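Local structure of phosphoglycerate dehydrogenase (Lactobacillus plantarum, 3EVT) at residues A[20-24]-A[25-29]; A[287-290]-A[291-295]. The protein probably oxidises D-3-phosphoglycerate with NAD, the first step of the phosphorylated route to serine, as a D-isomer specific 2-hydroxyacid dehydrogenase. All blocks are in the same frame, centred on the assembly; numbering follows the deposited sequence.

Contact 1: residues A[20-24]-A[25-29]; sequences TTYPD and WTFKD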
loop_
_atom_site.group_PDB
_atom_site.type_symbol
_atom_site.label_atom_id
_atom_site.label_comp_id
_atom_site.label_asym_id
_atom_site.label_seq_id
_atom_site.Cartn_x
_atom_site.Cartn_y
_atom_site.Cartn_z
ATOM N N THR A 20 23.811 6.541 -16.131
ATOM C CA THR A 20 23.902 7.823 -15.392
ATOM C C THR A 20 23.645 7.745 -13.894
ATOM O O THR A 20 24.165 8.550 -13.149
ATOM C CB THR A 20 22.949 8.936 -15.943
ATOM O OG1 THR A 20 21.657 8.786 -15.344
ATOM C CG2 THR A 20 22.818 8.816 -17.418
ATOM N N THR A 21 22.826 6.818 -13.437
ATOM C CA THR A 21 22.635 6.670 -12.030
ATOM C C THR A 21 23.861 6.025 -11.419
ATOM O O THR A 21 24.113 6.170 -10.224
ATOM C CB THR A 21 21.467 5.747 -11.766
ATOM O OG1 THR A 21 20.297 6.282 -12.375
ATOM C CG2 THR A 21 21.205 5.627 -10.326
ATOM N N TYR A 22 24.603 5.262 -12.215
ATOM C CA TYR A 22 25.775 4.539 -11.699
ATOM C C TYR A 22 26.990 4.781 -12.584
ATOM O O TYR A 22 27.385 3.921 -13.387
ATOM C CB TYR A 22 25.523 3.049 -11.629
ATOM C CG TYR A 22 24.290 2.703 -10.841
ATOM C CD1 TYR A 22 24.357 2.582 -9.476
ATOM C CD2 TYR A 22 23.059 2.493 -11.468
ATOM C CE1 TYR A 22 23.268 2.275 -8.744
ATOM C CE2 TYR A 22 21.946 2.163 -10.738
ATOM C CZ TYR A 22 22.064 2.062 -9.377
ATOM O OH TYR A 22 21.010 1.734 -8.597
ATOM N N PRO A 23 27.583 5.980 -12.455
ATOM C CA PRO A 23 28.604 6.341 -13.411
ATOM C C PRO A 23 29.881 5.599 -13.148
ATOM O O PRO A 23 30.746 5.549 -14.043
ATOM C CB PRO A 23 28.768 7.857 -13.217
ATOM C CG PRO A 23 28.230 8.145 -11.875
ATOM C CD PRO A 23 27.144 7.114 -11.629
ATOM N N ASP A 24 30.026 4.984 -11.976
ATOM C CA ASP A 24 31.198 4.169 -11.808
ATOM C C ASP A 24 31.006 2.676 -12.199
ATOM O O ASP A 24 31.927 1.879 -12.029
ATOM C CB ASP A 24 31.842 4.313 -10.414
ATOM C CG ASP A 24 30.910 3.899 -9.287
ATOM O OD1 ASP A 24 29.681 3.896 -9.495
ATOM O OD2 ASP A 24 31.404 3.597 -8.175
ATOM N N TRP A 25 29.839 2.304 -12.730
ATOM C CA TRP A 25 29.610 0.932 -13.130
ATOM C C TRP A 25 29.627 0.831 -14.659
ATOM O O TRP A 25 29.236 1.753 -15.333
ATOM C CB TRP A 25 28.276 0.452 -12.571
ATOM C CG TRP A 25 28.362 -0.079 -11.168
ATOM C CD1 TRP A 25 28.395 0.655 -10.014
ATOM C CD2 TRP A 25 28.417 -1.468 -10.757
ATOM N NE1 TRP A 25 28.481 -0.186 -8.925
ATOM C CE2 TRP A 25 28.523 -1.485 -9.353
ATOM C CE3 TRP A 25 28.391 -2.685 -11.443
ATOM C CZ2 TRP A 25 28.572 -2.664 -8.621
ATOM C CZ3 TRP A 25 28.454 -3.869 -10.714
ATOM C CH2 TRP A 25 28.551 -3.851 -9.324
ATOM N N THR A 26 30.095 -0.288 -15.205
ATOM C CA THR A 26 29.955 -0.584 -16.619
ATOM C C THR A 26 28.833 -1.598 -16.837
ATOM O O THR A 26 28.860 -2.711 -16.273
ATOM C CB THR A 26 31.237 -1.233 -17.205
ATOM O OG1 THR A 26 32.375 -0.482 -16.803
ATOM C CG2 THR A 26 31.182 -1.207 -18.699
ATOM N N PHE A 27 27.870 -1.221 -17.672
ATOM C CA PHE A 27 26.792 -2.108 -18.077
ATOM C C PHE A 27 27.127 -2.716 -19.446
ATOM O O PHE A 27 26.873 -2.139 -20.489
ATOM C CB PHE A 27 25.461 -1.343 -17.989
ATOM C CG PHE A 27 25.212 -0.813 -16.613
ATOM C CD1 PHE A 27 24.578 -1.626 -15.662
ATOM C CD2 PHE A 27 25.746 0.422 -16.214
ATOM C CE1 PHE A 27 24.401 -1.198 -14.354
ATOM C CE2 PHE A 27 25.572 0.872 -14.905
ATOM C CZ PHE A 27 24.887 0.063 -13.964
ATOM N N LYS A 28 27.751 -3.887 -19.428
ATOM C CA LYS A 28 28.281 -4.428 -20.685
ATOM C C LYS A 28 27.387 -5.433 -21.447
ATOM O O LYS A 28 27.154 -6.560 -20.996
ATOM C CB LYS A 28 29.678 -5.037 -20.481
ATOM C CG LYS A 28 30.435 -5.174 -21.821
ATOM C CD LYS A 28 31.956 -5.321 -21.670
ATOM C CE LYS A 28 32.676 -4.771 -22.927
ATOM N NZ LYS A 28 33.769 -5.672 -23.438
ATOM N N ASP A 29 26.920 -5.020 -22.613
ATOM C CA ASP A 29 26.261 -5.923 -23.559
ATOM C C ASP A 29 27.015 -7.263 -23.679
ATOM O O ASP A 29 28.217 -7.285 -23.916
ATOM C CB ASP A 29 26.174 -5.220 -24.923
ATOM C CG ASP A 29 25.186 -5.890 -25.890
ATOM O OD1 ASP A 29 24.868 -7.101 -25.721
ATOM O OD2 ASP A 29 24.751 -5.192 -26.845
#

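Contact 2: residues A[287-290]-A[291-295]; sequences TVFP and IFAAN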
loop_
_atom_site.group_PDB
_atom_site.type_symbol
_atom_site.label_atom_id
_atom_site.label_comp_id
_atom_site.label_asym_id
_atom_site.label_seq_id
_atom_site.Cartn_x
_atom_site.Cartn_y
_atom_site.Cartn_z
ATOM N N THR A 287 8.277 -4.824 -17.326
ATOM C CA THR A 287 7.853 -5.250 -15.995
ATOM C C THR A 287 9.028 -5.898 -15.317
ATOM O O THR A 287 9.194 -5.850 -14.098
ATOM C CB THR A 287 6.694 -6.301 -16.050
ATOM O OG1 THR A 287 7.029 -7.379 -16.938
ATOM C CG2 THR A 287 5.381 -5.656 -16.466
ATOM N N VAL A 288 9.842 -6.528 -16.136
ATOM C CA VAL A 288 10.978 -7.221 -15.629
ATOM C C VAL A 288 12.129 -6.242 -15.227
ATOM O O VAL A 288 12.818 -6.465 -14.237
ATOM C CB VAL A 288 11.453 -8.189 -16.681
ATOM C CG1 VAL A 288 12.825 -8.696 -16.318
ATOM C CG2 VAL A 288 10.419 -9.329 -16.809
ATOM N N PHE A 289 12.313 -5.165 -15.981
ATOM C CA PHE A 289 13.435 -4.256 -15.715
ATOM C C PHE A 289 13.394 -3.576 -14.338
ATOM O O PHE A 289 14.416 -3.553 -13.654
ATOM C CB PHE A 289 13.613 -3.199 -16.809
ATOM C CG PHE A 289 14.801 -2.284 -16.554
ATOM C CD1 PHE A 289 16.109 -2.749 -16.743
ATOM C CD2 PHE A 289 14.614 -0.987 -16.082
ATOM C CE1 PHE A 289 17.242 -1.920 -16.491
ATOM C CE2 PHE A 289 15.749 -0.134 -15.808
ATOM C CZ PHE A 289 17.057 -0.607 -16.007
ATOM N N PRO A 290 12.218 -3.039 -13.913
ATOM C CA PRO A 290 12.141 -2.447 -12.556
ATOM C C PRO A 290 12.521 -3.435 -11.442
ATOM O O PRO A 290 13.028 -3.001 -10.389
ATOM C CB PRO A 290 10.666 -2.084 -12.416
ATOM C CG PRO A 290 10.178 -1.865 -13.816
ATOM C CD PRO A 290 10.953 -2.869 -14.661
ATOM N N ILE A 291 12.261 -4.736 -11.663
ATOM C CA ILE A 291 12.691 -5.760 -10.704
ATOM C C ILE A 291 14.226 -5.766 -10.536
ATOM O O ILE A 291 14.719 -5.629 -9.428
ATOM C CB ILE A 291 12.123 -7.188 -10.986
ATOM C CG1 ILE A 291 10.601 -7.190 -10.804
ATOM C CG2 ILE A 291 12.723 -8.225 -9.995
ATOM C CD1 ILE A 291 9.889 -8.487 -11.348
ATOM N N PHE A 292 14.952 -5.894 -11.632
ATOM C CA PHE A 292 16.414 -5.728 -11.654
ATOM C C PHE A 292 16.901 -4.363 -11.103
ATOM O O PHE A 292 17.749 -4.332 -10.239
ATOM C CB PHE A 292 16.968 -5.873 -13.080
ATOM C CG PHE A 292 18.450 -5.690 -13.130
ATOM C CD1 PHE A 292 19.279 -6.580 -12.426
ATOM C CD2 PHE A 292 19.009 -4.619 -13.803
ATOM C CE1 PHE A 292 20.643 -6.399 -12.423
ATOM C CE2 PHE A 292 20.369 -4.414 -13.794
ATOM C CZ PHE A 292 21.186 -5.292 -13.117
ATOM N N ALA A 293 16.350 -3.264 -11.596
ATOM C CA ALA A 293 16.707 -1.923 -11.121
ATOM C C ALA A 293 16.602 -1.796 -9.588
ATOM O O ALA A 293 17.525 -1.269 -8.918
ATOM C CB ALA A 293 15.822 -0.832 -11.835
ATOM N N ALA A 294 15.524 -2.330 -9.021
ATOM C CA ALA A 294 15.356 -2.319 -7.534
ATOM C C ALA A 294 16.316 -3.242 -6.817
ATOM O O ALA A 294 16.947 -2.828 -5.838
ATOM C CB ALA A 294 13.908 -2.652 -7.141
ATOM N N ASN A 295 16.461 -4.483 -7.281
ATOM C CA ASN A 295 17.435 -5.394 -6.675
ATOM C C ASN A 295 18.895 -4.910 -6.804
ATOM O O ASN A 295 19.706 -5.096 -5.880
ATOM C CB ASN A 295 17.312 -6.798 -7.233
ATOM C CG ASN A 295 16.167 -7.596 -6.587
ATOM O OD1 ASN A 295 15.849 -7.393 -5.414
ATOM N ND2 ASN A 295 15.584 -8.520 -7.336
#

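Contact 1: residues A[20-24]-A[25-29]
Tyr22 and Trp25 are the two ends of a type I beta turn. Helix 12-21 stops just before it, Tyr22 being the first residue to leave helical backbone angles, and strand 26-29 starts just after. The turn closes with Trp25 N donating to Tyr22 O at 3.0 Å; the N-H points well at the oxygen (163°). On the side-chain level Tyr22 CB is the meeting point. It lies 3.9 Å from Trp25 CB and 3.8 Å from Phe27 CZ, which brings it to the edge of the phenylalanine ring, near its plane. Asp24 meets the indole at its edge: with CG between its backbone N and carbonyl carbon (chi1 61°), OD1 comes 3.5 Å from Trp25 CD1, the carboxylate nearly perpendicular to the ring. Trp25 also meets the Phe296 ring edge-to-face. With an alanine here CB would still lie beside Tyr22 CB, but Asp24 OD1 would probably lose the indole edge and a gap open against Phe296. Within the beta-alpha-beta unit of strand 3-6, helix 12-21 and strand 26-29, Phe27 fills the space between helix and sheet, against Val4 and Leu18, while Tyr22 and Trp25 reach helix 284-302.

Contact 2: residues A[287-290]-A[291-295]
A proline kink in helix 284-302 is the feature here: Phe289, Pro290 and the residues one turn on, Phe292 to Ala294, belong to one continuous helix, bent where Pro290 N has no hydrogen to give to the turn before. The backbone bonds are uneven around that point. Val288 O receives two weak ones, from Ile291 N at 3.2 Å with a bent N-H angle of 122°, and from Phe292 N at 3.4 Å. The next two i to i+4 bonds are stronger: Ala293 N reaches Phe289 O at 2.8 Å in an almost perfectly straight bond, and Ala294 N reaches Pro290 O at 2.9 Å.

The side chains sort themselves by helix face. Three residues apart, Phe289 and Phe292 leave the same side of the helix, and with CG anti to the backbone N in both (chi1 -178° and 179°), the rings lean the same way. That side packs on the five-stranded parallel sheet and helix 12-21: Phe289 touches Tyr45, Gln14 and Leu18, and Phe292 stacks on the Tyr45 ring and rests on Phe64. Ile291 turns to another face, laying CG1 3.8 Å from Thr287 O, with its CD1 also beside that oxygen, and meets Gln66 and Arg307. Pro290 packs on Gly137 of the second subunit, so this residue of the turn touches the dimer partner.

Between the two phenylalanines the touch is slight and oblique. Phe289 CE1 comes to the edge of the Phe292 ring, 4.2 Å from CD2, while on the other branch Phe289 CE2 lies 4.0 Å from Ala293 CB.

Contact 1 is a surface turn and contact 2 a partly buried length of helix, yet both belong to the packing around the same five-stranded sheet. Their centres are 15 Å apart and their nearest atoms about 5 Å, without touching. Helix 12-21 ties them together: its end runs into the turn of 20-29, and its Leu18 takes Phe27 from contact 1 and Phe289 from contact 2. Helix 284-302 is the second common element: contact 2 is a length of it, and the turn packs on its later residues. The chemistry follows location. One backbone bond and an exposed carboxylate mark the turn, whereas four backbone bonds of unequal strength and mainly apolar side chains mark the helix.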